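Local coordinates for protein cellulase (Uncultured bacterium, PDB 3WX5) that hydrolyses internal beta-1,4-glucosidic bonds of cellulose as a glycoside hydrolase family 12 endoglucanase, at residues A[67-71]-A[72-76]; A[209-212]-A[213-216]. All blocks are in the same frame, centred on the assembly; numbering follows the deposited sequence.

Contact 1. Residues A[67-71]-A[72-76]; sequences HSNGD and NVAAY
The methyl of A74 lies over one face of the H67 imidazole, CB 4.0 Å from the ring centroid and 28° off its normal, a CH-pi contact across the base of a loop closed by a type II' beta turn, N69 to N72. The closest approach is to H67 CG, 3.6 Å from A74 CB. A75 CB reaches the same ring obliquely, 3.7 Å from H67 NE2, so two successive alanine methyls pack on a single imidazole. At H67, chi1 of -53° sets CG beside the backbone N and anti to the carbonyl carbon, which swings the ring under the A74 methyl.

Beyond these methyl contacts, both ring nitrogens are hydrogen-bonded, ND1 to T47 and NE2 to Q49, which fixes the rotation of the imidazole. A74 and A75 both face L225, at the end of strand 215-225, in a classic beta bulge; this brings the two methyls to the same histidine. The loop joins strand 60-65 to strand 78-80 of the jelly-roll beta-sandwich of this family. At its exposed tip D71 forms a salt bridge with R117, and G70 takes the positive phi of 61° that a turn of this type needs at its second position. The turn itself is closed by N72 N, which donates to N69 O over 3.3 Å.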
ATOM      1  N   HIS A  67      -7.520  14.752   9.845  1.00 14.18           N
ATOM      2  CA  HIS A  67      -7.986  13.555  10.513  1.00 12.59           C
ATOM      3  C   HIS A  67      -7.657  13.603  11.983  1.00 12.06           C
ATOM      4  O   HIS A  67      -6.585  14.098  12.386  1.00 12.28           O
ATOM      5  CB  HIS A  67      -7.364  12.308   9.878  1.00 12.51           C
ATOM      6  CG  HIS A  67      -7.550  12.245   8.405  1.00 11.50           C
ATOM      7  ND1 HIS A  67      -8.791  12.355   7.819  1.00 14.45           N
ATOM      8  CD2 HIS A  67      -6.655  12.163   7.390  1.00  7.79           C
ATOM      9  CE1 HIS A  67      -8.653  12.353   6.503  1.00 12.31           C
ATOM     10  NE2 HIS A  67      -7.375  12.158   6.217  1.00 10.99           N
ATOM     11  N   SER A  68      -8.574  13.085  12.794  1.00 10.60           N
ATOM     12  CA  SER A  68      -8.268  12.853  14.205  1.00 14.00           C
ATOM     13  C   SER A  68      -9.128  11.693  14.677  1.00 14.52           C
ATOM     14  O   SER A  68     -10.217  11.901  15.241  1.00 14.34           O
ATOM     15  CB  SER A  68      -8.557  14.101  15.055  1.00 14.81           C
ATOM     16  OG  SER A  68      -8.137  13.885  16.419  1.00 16.62           O
ATOM     17  N   ASN A  69      -8.672  10.484  14.372  1.00 12.92           N
ATOM     18  CA  ASN A  69      -9.562   9.313  14.276  1.00 12.81           C
ATOM     19  C   ASN A  69      -9.261   8.310  15.367  1.00 11.03           C
ATOM     20  O   ASN A  69      -9.637   7.136  15.273  1.00 12.67           O
ATOM     21  CB  ASN A  69      -9.401   8.661  12.907  1.00 12.38           C
ATOM     22  CG  ASN A  69     -10.661   7.944  12.429  1.00 18.91           C
ATOM     23  OD1 ASN A  69     -10.589   6.893  11.758  1.00 17.72           O
ATOM     24  ND2 ASN A  69     -11.811   8.527  12.719  1.00 16.08           N
ATOM     25  N   GLY A  70      -8.649   8.766  16.459  1.00 11.14           N
ATOM     26  CA  GLY A  70      -8.307   7.817  17.520  1.00 11.32           C
ATOM     27  C   GLY A  70      -7.340   6.767  16.996  1.00 11.10           C
ATOM     28  O   GLY A  70      -6.382   7.102  16.286  1.00 10.86           O
ATOM     29  N   ASP A  71      -7.585   5.497  17.306  0.50  5.36           N
ATOM     30  CA  ASP A  71      -6.666   4.472  16.856  0.50  6.10           C
ATOM     31  C   ASP A  71      -7.174   3.681  15.671  0.50  5.05           C
ATOM     32  O   ASP A  71      -6.647   2.635  15.359  0.50  2.71           O
ATOM     33  CB  ASP A  71      -6.273   3.557  17.999  1.00 12.42           C
ATOM     34  CG  ASP A  71      -5.301   4.235  18.964  1.00 19.28           C
ATOM     35  OD1 ASP A  71      -4.358   4.901  18.491  1.00 20.85           O
ATOM     36  OD2 ASP A  71      -5.579   4.229  20.171  1.00 25.39           O
ATOM     37  N   ASN A  72      -8.138   4.254  14.964  1.00  8.71           N
ATOM     38  CA  ASN A  72      -8.655   3.703  13.707  1.00 10.07           C
ATOM     39  C   ASN A  72      -8.068   4.469  12.529  1.00 11.24           C
ATOM     40  O   ASN A  72      -8.104   5.714  12.510  1.00 11.10           O
ATOM     41  CB  ASN A  72     -10.180   3.875  13.658  1.00 12.60           C
ATOM     42  CG  ASN A  72     -10.899   2.953  14.617  1.00 14.52           C
ATOM     43  OD1 ASN A  72     -10.309   1.984  15.109  1.00 15.88           O
ATOM     44  ND2 ASN A  72     -12.165   3.249  14.904  1.00 10.37           N
ATOM     45  N   VAL A  73      -7.572   3.752  11.526  1.00 11.27           N
ATOM     46  CA  VAL A  73      -7.103   4.430  10.299  1.00 12.14           C
ATOM     47  C   VAL A  73      -8.235   5.233   9.636  1.00 13.88           C
ATOM     48  O   VAL A  73      -9.340   4.718   9.418  1.00 13.24           O
ATOM     49  CB  VAL A  73      -6.514   3.448   9.291  1.00 14.11           C
ATOM     50  CG1 VAL A  73      -6.154   4.177   7.970  1.00  9.65           C
ATOM     51  CG2 VAL A  73      -5.265   2.744   9.887  1.00 10.08           C
ATOM     52  N   ALA A  74      -7.974   6.513   9.386  1.00 12.49           N
ATOM     53  CA  ALA A  74      -8.934   7.395   8.727  1.00 10.57           C
ATOM     54  C   ALA A  74      -8.882   7.272   7.211  1.00 11.82           C
ATOM     55  O   ALA A  74      -9.897   7.455   6.554  1.00 10.88           O
ATOM     56  CB  ALA A  74      -8.667   8.871   9.123  1.00 11.25           C
ATOM     57  N   ALA A  75      -7.691   7.025   6.657  1.00 10.85           N
ATOM     58  CA  ALA A  75      -7.457   7.214   5.212  1.00 11.70           C
ATOM     59  C   ALA A  75      -6.191   6.467   4.824  1.00 11.90           C
ATOM     60  O   ALA A  75      -5.277   6.319   5.634  1.00 10.85           O
ATOM     61  CB  ALA A  75      -7.249   8.720   4.882  1.00 11.11           C
ATOM     62  N   TYR A  76      -6.100   6.122   3.550  1.00 10.62           N
ATOM     63  CA  TYR A  76      -4.862   5.597   2.968  1.00 11.27           C
ATOM     64  C   TYR A  76      -4.750   6.139   1.530  1.00 11.06           C
ATOM     65  O   TYR A  76      -4.974   5.421   0.558  1.00 10.05           O
ATOM     66  CB  TYR A  76      -4.905   4.066   3.008  1.00 10.33           C
ATOM     67  CG  TYR A  76      -3.679   3.366   2.401  1.00 10.73           C
ATOM     68  CD1 TYR A  76      -2.398   3.552   2.921  1.00  7.86           C
ATOM     69  CD2 TYR A  76      -3.825   2.508   1.313  1.00 11.64           C
ATOM     70  CE1 TYR A  76      -1.273   2.858   2.375  1.00 10.15           C
ATOM     71  CE2 TYR A  76      -2.723   1.839   0.751  1.00 10.50           C
ATOM     72  CZ  TYR A  76      -1.459   2.021   1.267  1.00 10.22           C
ATOM     73  OH  TYR A  76      -0.381   1.388   0.660  1.00 10.46           O
TER

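Contact 2. Residues A[209-212]-A[213-216]; sequences YISP and TWYL
S211 O accepts the 2.8 Å hydrogen bond from W214 N that closes a type I beta turn, S211 to W214, with an N-H...O angle of 161°. A second bond spans the same turn between hydroxyls, S211 OG and T213 OG1 standing 3.0 Å apart, with either able to donate. The S211 hydroxyl is anti to its own backbone N (chi1 168°), which points OG to T213 OG1. S211 CB sits 3.5 Å from the centroid of the five-membered ring of W214 and only 6° off its normal, a CH-pi contact over the face of the pyrrole ring, toward the rim of the indole as a whole. Farther along the indole, S211 N lies 3.4 Å from W214 CE3, and Y209 O approaches W214 CZ3 obliquely at 3.6 Å. I210 adds an apolar touch, its CG2 4.0 Å from W214 CE3.

The indole thus lies back along the chain that precedes it, and it also meets P128, A140 and N179. The turn leads from the loop after helix 197-206 into strand 215-225, and the backbone of W214 pairs with V98. Replacing W214 by an alanine would remove the indole and probably leave S211 CB and I210 CG2 without the surface they rest on. Polar bonds therefore set the bend here, while dispersion against a flat ring holds the incoming chain to it.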
ATOM      1  N   TYR A 209      -0.008 -17.916   5.860  1.00 10.65           N
ATOM      2  CA  TYR A 209      -0.910 -16.754   5.893  1.00  9.24           C
ATOM      3  C   TYR A 209      -1.490 -16.430   4.522  1.00 10.26           C
ATOM      4  O   TYR A 209      -2.503 -15.733   4.424  1.00 11.49           O
ATOM      5  CB  TYR A 209      -0.182 -15.511   6.425  1.00  8.50           C
ATOM      6  CG  TYR A 209       0.377 -15.673   7.843  1.00  9.84           C
ATOM      7  CD1 TYR A 209      -0.264 -16.468   8.774  1.00 11.15           C
ATOM      8  CD2 TYR A 209       1.417 -14.866   8.283  1.00 10.84           C
ATOM      9  CE1 TYR A 209       0.240 -16.593  10.093  1.00 12.67           C
ATOM     10  CE2 TYR A 209       1.922 -14.969   9.603  1.00 11.96           C
ATOM     11  CZ  TYR A 209       1.337 -15.840  10.476  1.00 12.19           C
ATOM     12  OH  TYR A 209       1.794 -15.908  11.780  1.00 16.48           O
ATOM     13  N   ILE A 210      -0.762 -16.786   3.471  1.00 10.63           N
ATOM     14  CA  ILE A 210      -1.272 -16.577   2.119  1.00 11.36           C
ATOM     15  C   ILE A 210      -1.256 -17.929   1.421  1.00 14.35           C
ATOM     16  O   ILE A 210      -0.262 -18.651   1.472  1.00 14.74           O
ATOM     17  CB  ILE A 210      -0.408 -15.558   1.342  1.00 12.54           C
ATOM     18  CG1 ILE A 210      -0.605 -14.139   1.922  1.00 10.14           C
ATOM     19  CG2 ILE A 210      -0.798 -15.550  -0.143  1.00 12.93           C
ATOM     20  CD1 ILE A 210       0.175 -13.106   1.245  1.00 10.19           C
ATOM     21  N   SER A 211      -2.360 -18.302   0.798  1.00 14.27           N
ATOM     22  CA  SER A 211      -2.341 -19.492  -0.050  1.00 16.32           C
ATOM     23  C   SER A 211      -1.718 -19.187  -1.406  1.00 14.41           C
ATOM     24  O   SER A 211      -2.116 -18.235  -2.077  1.00 14.43           O
ATOM     25  CB  SER A 211      -3.749 -20.057  -0.258  1.00 16.71           C
ATOM     26  OG  SER A 211      -3.746 -21.029  -1.306  1.00 20.71           O
ATOM     27  N   PRO A 212      -0.788 -20.052  -1.860  1.00 13.85           N
ATOM     28  CA  PRO A 212      -0.143 -19.780  -3.149  1.00 13.82           C
ATOM     29  C   PRO A 212      -1.110 -19.896  -4.335  1.00 13.95           C
ATOM     30  O   PRO A 212      -0.782 -19.460  -5.442  1.00 13.91           O
ATOM     31  CB  PRO A 212       0.993 -20.819  -3.210  1.00 16.29           C
ATOM     32  CG  PRO A 212       0.541 -21.938  -2.339  1.00 16.27           C
ATOM     33  CD  PRO A 212      -0.344 -21.319  -1.254  1.00 14.40           C
ATOM     34  N   THR A 213      -2.328 -20.394  -4.103  1.00 12.58           N
ATOM     35  CA  THR A 213      -3.325 -20.412  -5.184  1.00 12.32           C
ATOM     36  C   THR A 213      -4.240 -19.171  -5.158  1.00 12.61           C
ATOM     37  O   THR A 213      -5.024 -18.960  -6.073  1.00 13.17           O
ATOM     38  CB  THR A 213      -4.215 -21.671  -5.173  1.00 14.12           C
ATOM     39  OG1 THR A 213      -4.922 -21.745  -3.935  1.00 19.54           O
ATOM     40  CG2 THR A 213      -3.381 -22.942  -5.366  1.00 15.18           C
ATOM     41  N   TRP A 214      -4.014 -18.276  -4.199  1.00 12.42           N
ATOM     42  CA  TRP A 214      -4.723 -16.989  -4.218  1.00 13.76           C
ATOM     43  C   TRP A 214      -4.092 -16.078  -5.276  1.00 14.41           C
ATOM     44  O   TRP A 214      -2.922 -16.241  -5.603  1.00 13.90           O
ATOM     45  CB  TRP A 214      -4.666 -16.322  -2.843  1.00 13.36           C
ATOM     46  CG  TRP A 214      -5.516 -17.016  -1.803  1.00 11.38           C
ATOM     47  CD1 TRP A 214      -6.405 -18.038  -2.009  1.00 12.57           C
ATOM     48  CD2 TRP A 214      -5.489 -16.786  -0.384  1.00 12.40           C
ATOM     49  NE1 TRP A 214      -6.960 -18.432  -0.797  1.00 10.66           N
ATOM     50  CE2 TRP A 214      -6.412 -17.679   0.208  1.00 13.47           C
ATOM     51  CE3 TRP A 214      -4.785 -15.895   0.441  1.00 15.28           C
ATOM     52  CZ2 TRP A 214      -6.647 -17.715   1.588  1.00 13.46           C
ATOM     53  CZ3 TRP A 214      -5.026 -15.916   1.796  1.00 10.88           C
ATOM     54  CH2 TRP A 214      -5.970 -16.796   2.358  1.00  8.56           C
ATOM     55  N   TYR A 215      -4.878 -15.146  -5.814  1.00 11.37           N
ATOM     56  CA  TYR A 215      -4.378 -14.141  -6.746  1.00 12.57           C
ATOM     57  C   TYR A 215      -3.898 -12.906  -6.000  1.00 11.99           C
ATOM     58  O   TYR A 215      -4.603 -12.419  -5.137  1.00 12.82           O
ATOM     59  CB  TYR A 215      -5.513 -13.703  -7.647  1.00 11.99           C
ATOM     60  CG  TYR A 215      -5.936 -14.827  -8.538  1.00 13.54           C
ATOM     61  CD1 TYR A 215      -5.223 -15.109  -9.712  1.00 17.39           C
ATOM     62  CD2 TYR A 215      -6.949 -15.687  -8.157  1.00 19.52           C
ATOM     63  CE1 TYR A 215      -5.575 -16.184 -10.523  1.00 18.75           C
ATOM     64  CE2 TYR A 215      -7.300 -16.775  -8.952  1.00 18.16           C
ATOM     65  CZ  TYR A 215      -6.602 -17.016 -10.127  1.00 19.61           C
ATOM     66  OH  TYR A 215      -6.939 -18.085 -10.910  1.00 18.46           O
ATOM     67  N   LEU A 216      -2.765 -12.361  -6.440  1.00 11.03           N
ATOM     68  CA  LEU A 216      -2.392 -10.972  -6.183  1.00 10.98           C
ATOM     69  C   LEU A 216      -3.209 -10.056  -7.074  1.00 13.25           C
ATOM     70  O   LEU A 216      -3.188 -10.210  -8.301  1.00 13.04           O
ATOM     71  CB  LEU A 216      -0.900 -10.780  -6.459  1.00 10.84           C
ATOM     72  CG  LEU A 216      -0.377  -9.337  -6.387  1.00 11.87           C
ATOM     73  CD1 LEU A 216      -0.625  -8.726  -4.983  1.00  8.35           C
ATOM     74  CD2 LEU A 216       1.130  -9.311  -6.766  1.00 10.14           C
TER

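Both contacts are tight turns with a backbone hydrogen bond and a CH-pi contact, and they lie far apart, their centres 29 Å from each other and their nearest atoms about 12 Å. Both involve strand 215-225: contact 1 packs beside its last residue, L225, and contact 2 leads into its start. Contact 1 is partly buried, its histidine and two alanines sheltered at the base while the turn is exposed; contact 2 belongs to the surface, with I210 its buried member. In 67-76 the aromatic ring is polar, tied at both nitrogens to neighbouring side chains; in 209-216 a broad indole supplies the surface, and the side-chain hydrogen bond runs between two hydroxyls within the turn.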